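Local coordinates for extracellular solute-binding protein, family 7 (Colwellia psychrerythraea, PDB 4PET) that binds pyruvate together with a calcium ion, probably as the periplasmic receptor of a TRAP transporter, at residues L198-E211 with G222-E236. Numbering follows the deposited sequence.
Sequences LYTALERNTIDALE and GFHKIAPYYYTGWHE. With CA (calcium ion), chain E; PYR (pyruvic acid), chain D.
L198, at the start of helix 198-204, rests its CB 3.8 Å from CE1 of F223, approaching that ring obliquely. One residue on, with CG of Y199 anti to the backbone N (chi1 -177°), its ring lies against the turn 222-226. G222 O sits at the edge of the Y199 ring, in the ring's plane, 3.3 Å from CE1, while I226 CD1 lies over one face, off centre, in a CH-pi contact. The side chains of L202 and I226 slide past each other in opposite directions, and L202 CD2 also touches CB of A227. I226 CD1 lies 3.5 Å from E203 N. After the Schellman motif at N205 the chain enters strand 209-210, where L210 sets CD1 squarely over the centre of the F223 ring, 3.8 Å from the centroid. One side of that ring thus takes L210 over its face and L198 and L202 obliquely. E211 then changes the character of the contact: its bent side chain chelates the calcium ion through both oxygens, OE1 at 2.5 Å, and E236 adds OE2 at 2.4 Å. Q153, the carbonyl of W212 and a carboxylate and the keto oxygen of pyruvate complete the site; E236 OE1 is hydrogen-bonded to T239 and Y96. With no direct hydrogen bond between the segments, apolar packing joins them at one end and calcium at the other; the ion probably offsets carboxylate repulsion and allows an anionic ligand, also bound by R174, beside them.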
loop_
_atom_site.group_PDB
_atom_site.type_symbol
_atom_site.label_atom_id
_atom_site.label_comp_id
_atom_site.label_asym_id
_atom_site.label_seq_id
_atom_site.Cartn_x
_atom_site.Cartn_y
_atom_site.Cartn_z
ATOM N N LEU A 198 6.820 -28.435 1.393
ATOM C CA LEU A 198 6.938 -28.017 2.778
ATOM C C LEU A 198 6.213 -28.979 3.734
ATOM O O LEU A 198 6.763 -29.363 4.759
ATOM C CB LEU A 198 6.380 -26.614 2.966
ATOM C CG LEU A 198 7.161 -25.469 2.329
ATOM C CD1 LEU A 198 6.563 -24.145 2.778
ATOM C CD2 LEU A 198 8.638 -25.556 2.687
ATOM N N TYR A 199 4.984 -29.371 3.401
ATOM C CA TYR A 199 4.217 -30.222 4.318
ATOM C C TYR A 199 4.885 -31.591 4.499
ATOM O O TYR A 199 5.066 -32.067 5.607
ATOM C CB TYR A 199 2.785 -30.419 3.837
ATOM C CG TYR A 199 1.959 -31.229 4.810
ATOM C CD1 TYR A 199 1.231 -30.602 5.795
ATOM C CD2 TYR A 199 1.919 -32.604 4.747
ATOM C CE1 TYR A 199 0.481 -31.319 6.696
ATOM C CE2 TYR A 199 1.151 -33.353 5.654
ATOM C CZ TYR A 199 0.438 -32.699 6.626
ATOM O OH TYR A 199 -0.335 -33.393 7.542
ATOM N N THR A 200 5.224 -32.231 3.400
ATOM C CA THR A 200 5.890 -33.504 3.483
ATOM C C THR A 200 7.166 -33.445 4.319
ATOM O O THR A 200 7.400 -34.330 5.149
ATOM C CB THR A 200 6.190 -34.049 2.100
ATOM O OG1 THR A 200 4.957 -34.291 1.421
ATOM C CG2 THR A 200 6.947 -35.350 2.209
ATOM N N ALA A 201 7.983 -32.412 4.120
ATOM C CA ALA A 201 9.230 -32.293 4.863
ATOM C C ALA A 201 8.967 -32.147 6.375
ATOM O O ALA A 201 9.670 -32.728 7.221
ATOM C CB ALA A 201 10.079 -31.112 4.321
ATOM N N LEU A 202 7.940 -31.394 6.717
ATOM C CA LEU A 202 7.567 -31.205 8.128
ATOM C C LEU A 202 7.025 -32.519 8.716
ATOM O O LEU A 202 7.379 -32.918 9.833
ATOM C CB LEU A 202 6.526 -30.082 8.247
ATOM C CG LEU A 202 6.200 -29.546 9.644
ATOM C CD1 LEU A 202 7.416 -28.886 10.266
ATOM C CD2 LEU A 202 5.050 -28.538 9.573
ATOM N N GLU A 203 6.171 -33.185 7.944
ATOM C CA GLU A 203 5.593 -34.463 8.342
ATOM C C GLU A 203 6.712 -35.487 8.651
ATOM O O GLU A 203 6.603 -36.314 9.560
ATOM C CB GLU A 203 4.709 -34.951 7.201
ATOM C CG GLU A 203 3.825 -36.185 7.488
ATOM C CD GLU A 203 3.001 -36.571 6.255
ATOM O OE1 GLU A 203 3.573 -36.636 5.141
ATOM O OE2 GLU A 203 1.778 -36.771 6.384
ATOM N N ARG A 204 7.787 -35.433 7.889
ATOM C CA ARG A 204 8.850 -36.420 8.039
ATOM C C ARG A 204 9.929 -36.045 9.058
ATOM O O ARG A 204 10.831 -36.849 9.353
ATOM C CB ARG A 204 9.475 -36.690 6.678
ATOM C CG ARG A 204 8.567 -37.491 5.782
ATOM C CD ARG A 204 9.238 -37.842 4.479
ATOM N NE ARG A 204 8.267 -38.310 3.501
ATOM C CZ ARG A 204 8.529 -38.532 2.213
ATOM N NH1 ARG A 204 9.749 -38.325 1.734
ATOM N NH2 ARG A 204 7.561 -38.948 1.399
ATOM N N ASN A 205 9.842 -34.829 9.590
ATOM C CA ASN A 205 10.858 -34.314 10.496
ATOM C C ASN A 205 12.145 -34.068 9.756
ATOM O O ASN A 205 13.218 -34.067 10.346
ATOM C CB ASN A 205 11.096 -35.254 11.662
ATOM C CG ASN A 205 9.855 -35.422 12.502
ATOM O OD1 ASN A 205 9.365 -34.452 13.061
ATOM N ND2 ASN A 205 9.333 -36.644 12.582
ATOM N N THR A 206 12.034 -33.858 8.453
ATOM C CA THR A 206 13.165 -33.318 7.724
ATOM C C THR A 206 13.364 -31.868 8.164
ATOM O O THR A 206 14.498 -31.382 8.201
ATOM C CB THR A 206 12.971 -33.420 6.218
ATOM O OG1 THR A 206 13.033 -34.794 5.856
ATOM C CG2 THR A 206 14.075 -32.645 5.458
ATOM N N ILE A 207 12.263 -31.186 8.488
ATOM C CA ILE A 207 12.309 -29.904 9.201
ATOM C C ILE A 207 11.457 -30.023 10.444
ATOM O O ILE A 207 10.495 -30.818 10.492
ATOM C CB ILE A 207 11.825 -28.684 8.350
ATOM C CG1 ILE A 207 10.515 -29.027 7.629
ATOM C CG2 ILE A 207 12.878 -28.275 7.342
ATOM C CD1 ILE A 207 9.993 -27.905 6.758
ATOM N N ASP A 208 11.836 -29.264 11.466
ATOM C CA ASP A 208 11.140 -29.252 12.751
ATOM C C ASP A 208 10.185 -28.080 12.800
ATOM O O ASP A 208 9.300 -28.017 13.649
ATOM C CB ASP A 208 12.152 -29.108 13.873
ATOM C CG ASP A 208 13.243 -30.184 13.817
ATOM O OD1 ASP A 208 12.864 -31.369 13.858
ATOM O OD2 ASP A 208 14.451 -29.840 13.728
ATOM N N ALA A 209 10.365 -27.145 11.883
ATOM C CA ALA A 209 9.530 -25.942 11.866
ATOM C C ALA A 209 9.669 -25.317 10.495
ATOM O O ALA A 209 10.599 -25.656 9.737
ATOM C CB ALA A 209 10.010 -24.990 12.914
ATOM N N LEU A 210 8.779 -24.396 10.172
ATOM C CA LEU A 210 8.876 -23.685 8.914
ATOM C C LEU A 210 8.120 -22.396 9.042
ATOM O O LEU A 210 7.264 -22.244 9.927
ATOM C CB LEU A 210 8.303 -24.512 7.752
ATOM C CG LEU A 210 6.813 -24.900 7.775
ATOM C CD1 LEU A 210 5.902 -23.768 7.289
ATOM C CD2 LEU A 210 6.637 -26.122 6.912
ATOM N N GLU A 211 8.417 -21.476 8.146
ATOM C CA GLU A 211 7.540 -20.341 7.959
ATOM C C GLU A 211 7.204 -20.293 6.484
ATOM O O GLU A 211 7.967 -20.789 5.629
ATOM C CB GLU A 211 8.171 -19.056 8.513
ATOM C CG GLU A 211 9.367 -18.511 7.777
ATOM C CD GLU A 211 8.942 -17.747 6.523
ATOM O OE1 GLU A 211 9.434 -18.068 5.431
ATOM O OE2 GLU A 211 8.083 -16.843 6.626
ATOM N N GLY A 222 -1.936 -26.773 5.345
ATOM C CA GLY A 222 -2.161 -27.876 6.271
ATOM C C GLY A 222 -1.159 -28.000 7.410
ATOM O O GLY A 222 -1.240 -28.948 8.193
ATOM N N PHE A 223 -0.239 -27.038 7.529
ATOM C CA PHE A 223 0.856 -27.150 8.487
ATOM C C PHE A 223 0.279 -27.302 9.877
ATOM O O PHE A 223 0.818 -28.039 10.718
ATOM C CB PHE A 223 1.766 -25.924 8.452
ATOM C CG PHE A 223 2.252 -25.568 7.087
ATOM C CD1 PHE A 223 2.794 -26.545 6.258
ATOM C CD2 PHE A 223 2.168 -24.267 6.626
ATOM C CE1 PHE A 223 3.257 -26.218 5.011
ATOM C CE2 PHE A 223 2.629 -23.939 5.378
ATOM C CZ PHE A 223 3.182 -24.929 4.570
ATOM N N HIS A 224 -0.830 -26.612 10.117
ATOM C CA HIS A 224 -1.466 -26.669 11.417
ATOM C C HIS A 224 -1.748 -28.116 11.899
ATOM O O HIS A 224 -1.784 -28.335 13.100
ATOM C CB HIS A 224 -2.772 -25.855 11.421
ATOM C CG HIS A 224 -3.806 -26.402 10.486
ATOM N ND1 HIS A 224 -4.776 -27.290 10.889
ATOM C CD2 HIS A 224 -3.978 -26.234 9.155
ATOM C CE1 HIS A 224 -5.528 -27.619 9.854
ATOM N NE2 HIS A 224 -5.053 -27.002 8.785
ATOM N N LYS A 225 -1.948 -29.077 10.993
ATOM C CA LYS A 225 -2.227 -30.484 11.374
ATOM C C LYS A 225 -1.149 -31.161 12.204
ATOM O O LYS A 225 -1.431 -32.079 13.009
ATOM C CB LYS A 225 -2.478 -31.358 10.131
ATOM C CG LYS A 225 -3.751 -30.989 9.378
ATOM C CD LYS A 225 -4.030 -31.952 8.242
ATOM C CE LYS A 225 -5.369 -31.634 7.578
ATOM N NZ LYS A 225 -5.646 -32.532 6.421
ATOM N N ILE A 226 0.087 -30.733 11.997
ATOM C CA ILE A 226 1.228 -31.386 12.614
ATOM C C ILE A 226 2.181 -30.428 13.321
ATOM O O ILE A 226 3.125 -30.860 13.963
ATOM C CB ILE A 226 2.003 -32.201 11.554
ATOM C CG1 ILE A 226 2.434 -31.315 10.389
ATOM C CG2 ILE A 226 1.119 -33.318 11.045
ATOM C CD1 ILE A 226 3.211 -32.039 9.331
ATOM N N ALA A 227 1.937 -29.125 13.187
ATOM C CA ALA A 227 2.692 -28.137 13.921
ATOM C C ALA A 227 1.696 -27.138 14.495
ATOM O O ALA A 227 1.227 -26.256 13.791
ATOM C CB ALA A 227 3.664 -27.426 13.014
ATOM N N PRO A 228 1.370 -27.281 15.778
ATOM C CA PRO A 228 0.304 -26.469 16.362
ATOM C C PRO A 228 0.709 -25.093 16.884
ATOM O O PRO A 228 -0.216 -24.330 17.174
ATOM C CB PRO A 228 -0.183 -27.330 17.521
ATOM C CG PRO A 228 0.995 -28.117 17.934
ATOM C CD PRO A 228 1.795 -28.364 16.676
ATOM N N TYR A 229 1.999 -24.790 17.057
ATOM C CA TYR A 229 2.397 -23.472 17.580
ATOM C C TYR A 229 2.653 -22.500 16.434
ATOM O O TYR A 229 3.501 -22.755 15.578
ATOM C CB TYR A 229 3.619 -23.601 18.499
ATOM C CG TYR A 229 3.358 -24.574 19.640
ATOM C CD1 TYR A 229 2.567 -24.201 20.718
ATOM C CD2 TYR A 229 3.862 -25.867 19.622
ATOM C CE1 TYR A 229 2.307 -25.078 21.769
ATOM C CE2 TYR A 229 3.588 -26.763 20.674
ATOM C CZ TYR A 229 2.805 -26.349 21.737
ATOM O OH TYR A 229 2.510 -27.201 22.783
ATOM N N TYR A 230 1.887 -21.414 16.421
ATOM C CA TYR A 230 1.914 -20.454 15.338
ATOM C C TYR A 230 2.498 -19.155 15.896
ATOM O O TYR A 230 1.876 -18.483 16.721
ATOM C CB TYR A 230 0.496 -20.253 14.827
ATOM C CG TYR A 230 0.372 -19.624 13.447
ATOM C CD1 TYR A 230 1.465 -19.492 12.602
ATOM C CD2 TYR A 230 -0.857 -19.156 13.004
ATOM C CE1 TYR A 230 1.328 -18.952 11.344
ATOM C CE2 TYR A 230 -1.012 -18.615 11.755
ATOM C CZ TYR A 230 0.081 -18.496 10.933
ATOM O OH TYR A 230 -0.089 -17.938 9.691
ATOM N N TYR A 231 3.699 -18.816 15.454
ATOM C CA TYR A 231 4.462 -17.752 16.063
ATOM C C TYR A 231 4.256 -16.454 15.332
ATOM O O TYR A 231 4.063 -16.436 14.100
ATOM C CB TYR A 231 5.966 -18.117 16.098
ATOM C CG TYR A 231 6.317 -18.910 17.334
ATOM C CD1 TYR A 231 6.047 -20.275 17.405
ATOM C CD2 TYR A 231 6.869 -18.291 18.453
ATOM C CE1 TYR A 231 6.332 -20.996 18.534
ATOM C CE2 TYR A 231 7.154 -19.016 19.597
ATOM C CZ TYR A 231 6.875 -20.367 19.628
ATOM O OH TYR A 231 7.139 -21.125 20.750
ATOM N N THR A 232 4.285 -15.363 16.086
ATOM C CA THR A 232 4.239 -14.032 15.478
ATOM C C THR A 232 5.616 -13.656 14.863
ATOM O O THR A 232 6.629 -14.260 15.212
ATOM C CB THR A 232 3.816 -12.982 16.508
ATOM O OG1 THR A 232 4.773 -12.950 17.569
ATOM C CG2 THR A 232 2.406 -13.296 17.085
ATOM N N GLY A 233 5.629 -12.637 13.999
ATOM C CA GLY A 233 6.768 -12.288 13.148
ATOM C C GLY A 233 7.809 -11.276 13.653
ATOM O O GLY A 233 7.829 -10.892 14.828
ATOM N N TRP A 234 8.686 -10.857 12.734
ATOM C CA TRP A 234 9.939 -10.144 13.036
ATOM C C TRP A 234 10.879 -10.178 11.825
ATOM O O TRP A 234 11.600 -9.235 11.552
ATOM C CB TRP A 234 10.667 -10.739 14.259
ATOM C CG TRP A 234 11.111 -12.190 14.088
ATOM C CD1 TRP A 234 10.395 -13.309 14.401
ATOM C CD2 TRP A 234 12.353 -12.655 13.528
ATOM N NE1 TRP A 234 11.130 -14.447 14.102
ATOM C CE2 TRP A 234 12.325 -14.070 13.549
ATOM C CE3 TRP A 234 13.486 -12.014 13.017
ATOM C CZ2 TRP A 234 13.399 -14.859 13.093
ATOM C CZ3 TRP A 234 14.566 -12.812 12.573
ATOM C CH2 TRP A 234 14.492 -14.221 12.607
ATOM N N HIS A 235 10.809 -11.270 11.075
ATOM C CA HIS A 235 11.811 -11.653 10.069
ATOM C C HIS A 235 11.452 -11.196 8.658
ATOM O O HIS A 235 12.344 -10.971 7.814
ATOM C CB HIS A 235 11.915 -13.172 10.053
ATOM C CG HIS A 235 10.629 -13.823 9.676
ATOM N ND1 HIS A 235 10.494 -14.602 8.554
ATOM C CD2 HIS A 235 9.395 -13.747 10.236
ATOM C CE1 HIS A 235 9.236 -14.992 8.441
ATOM N NE2 HIS A 235 8.553 -14.490 9.450
ATOM N N GLU A 236 10.148 -11.083 8.389
ATOM C CA GLU A 236 9.679 -10.647 7.076
ATOM C C GLU A 236 8.547 -9.629 7.176
ATOM O O GLU A 236 7.374 -9.951 6.953
ATOM C CB GLU A 236 9.249 -11.843 6.223
ATOM C CG GLU A 236 10.399 -12.772 5.823
ATOM C CD GLU A 236 9.995 -13.790 4.759
ATOM O OE1 GLU A 236 9.517 -13.368 3.687
ATOM O OE2 GLU A 236 10.142 -14.997 4.996
HETATM CA CA CA E . 8.265 -16.244 4.285
HETATM C C PYR D . 8.736 -17.304 1.221
HETATM O O PYR D . 9.046 -17.644 2.443
HETATM O OXT PYR D . 9.274 -18.011 0.269
HETATM C CA PYR D . 7.797 -16.282 0.963
HETATM O O3 PYR D . 7.423 -15.452 1.903
HETATM C CB PYR D . 7.149 -16.146 -0.381
#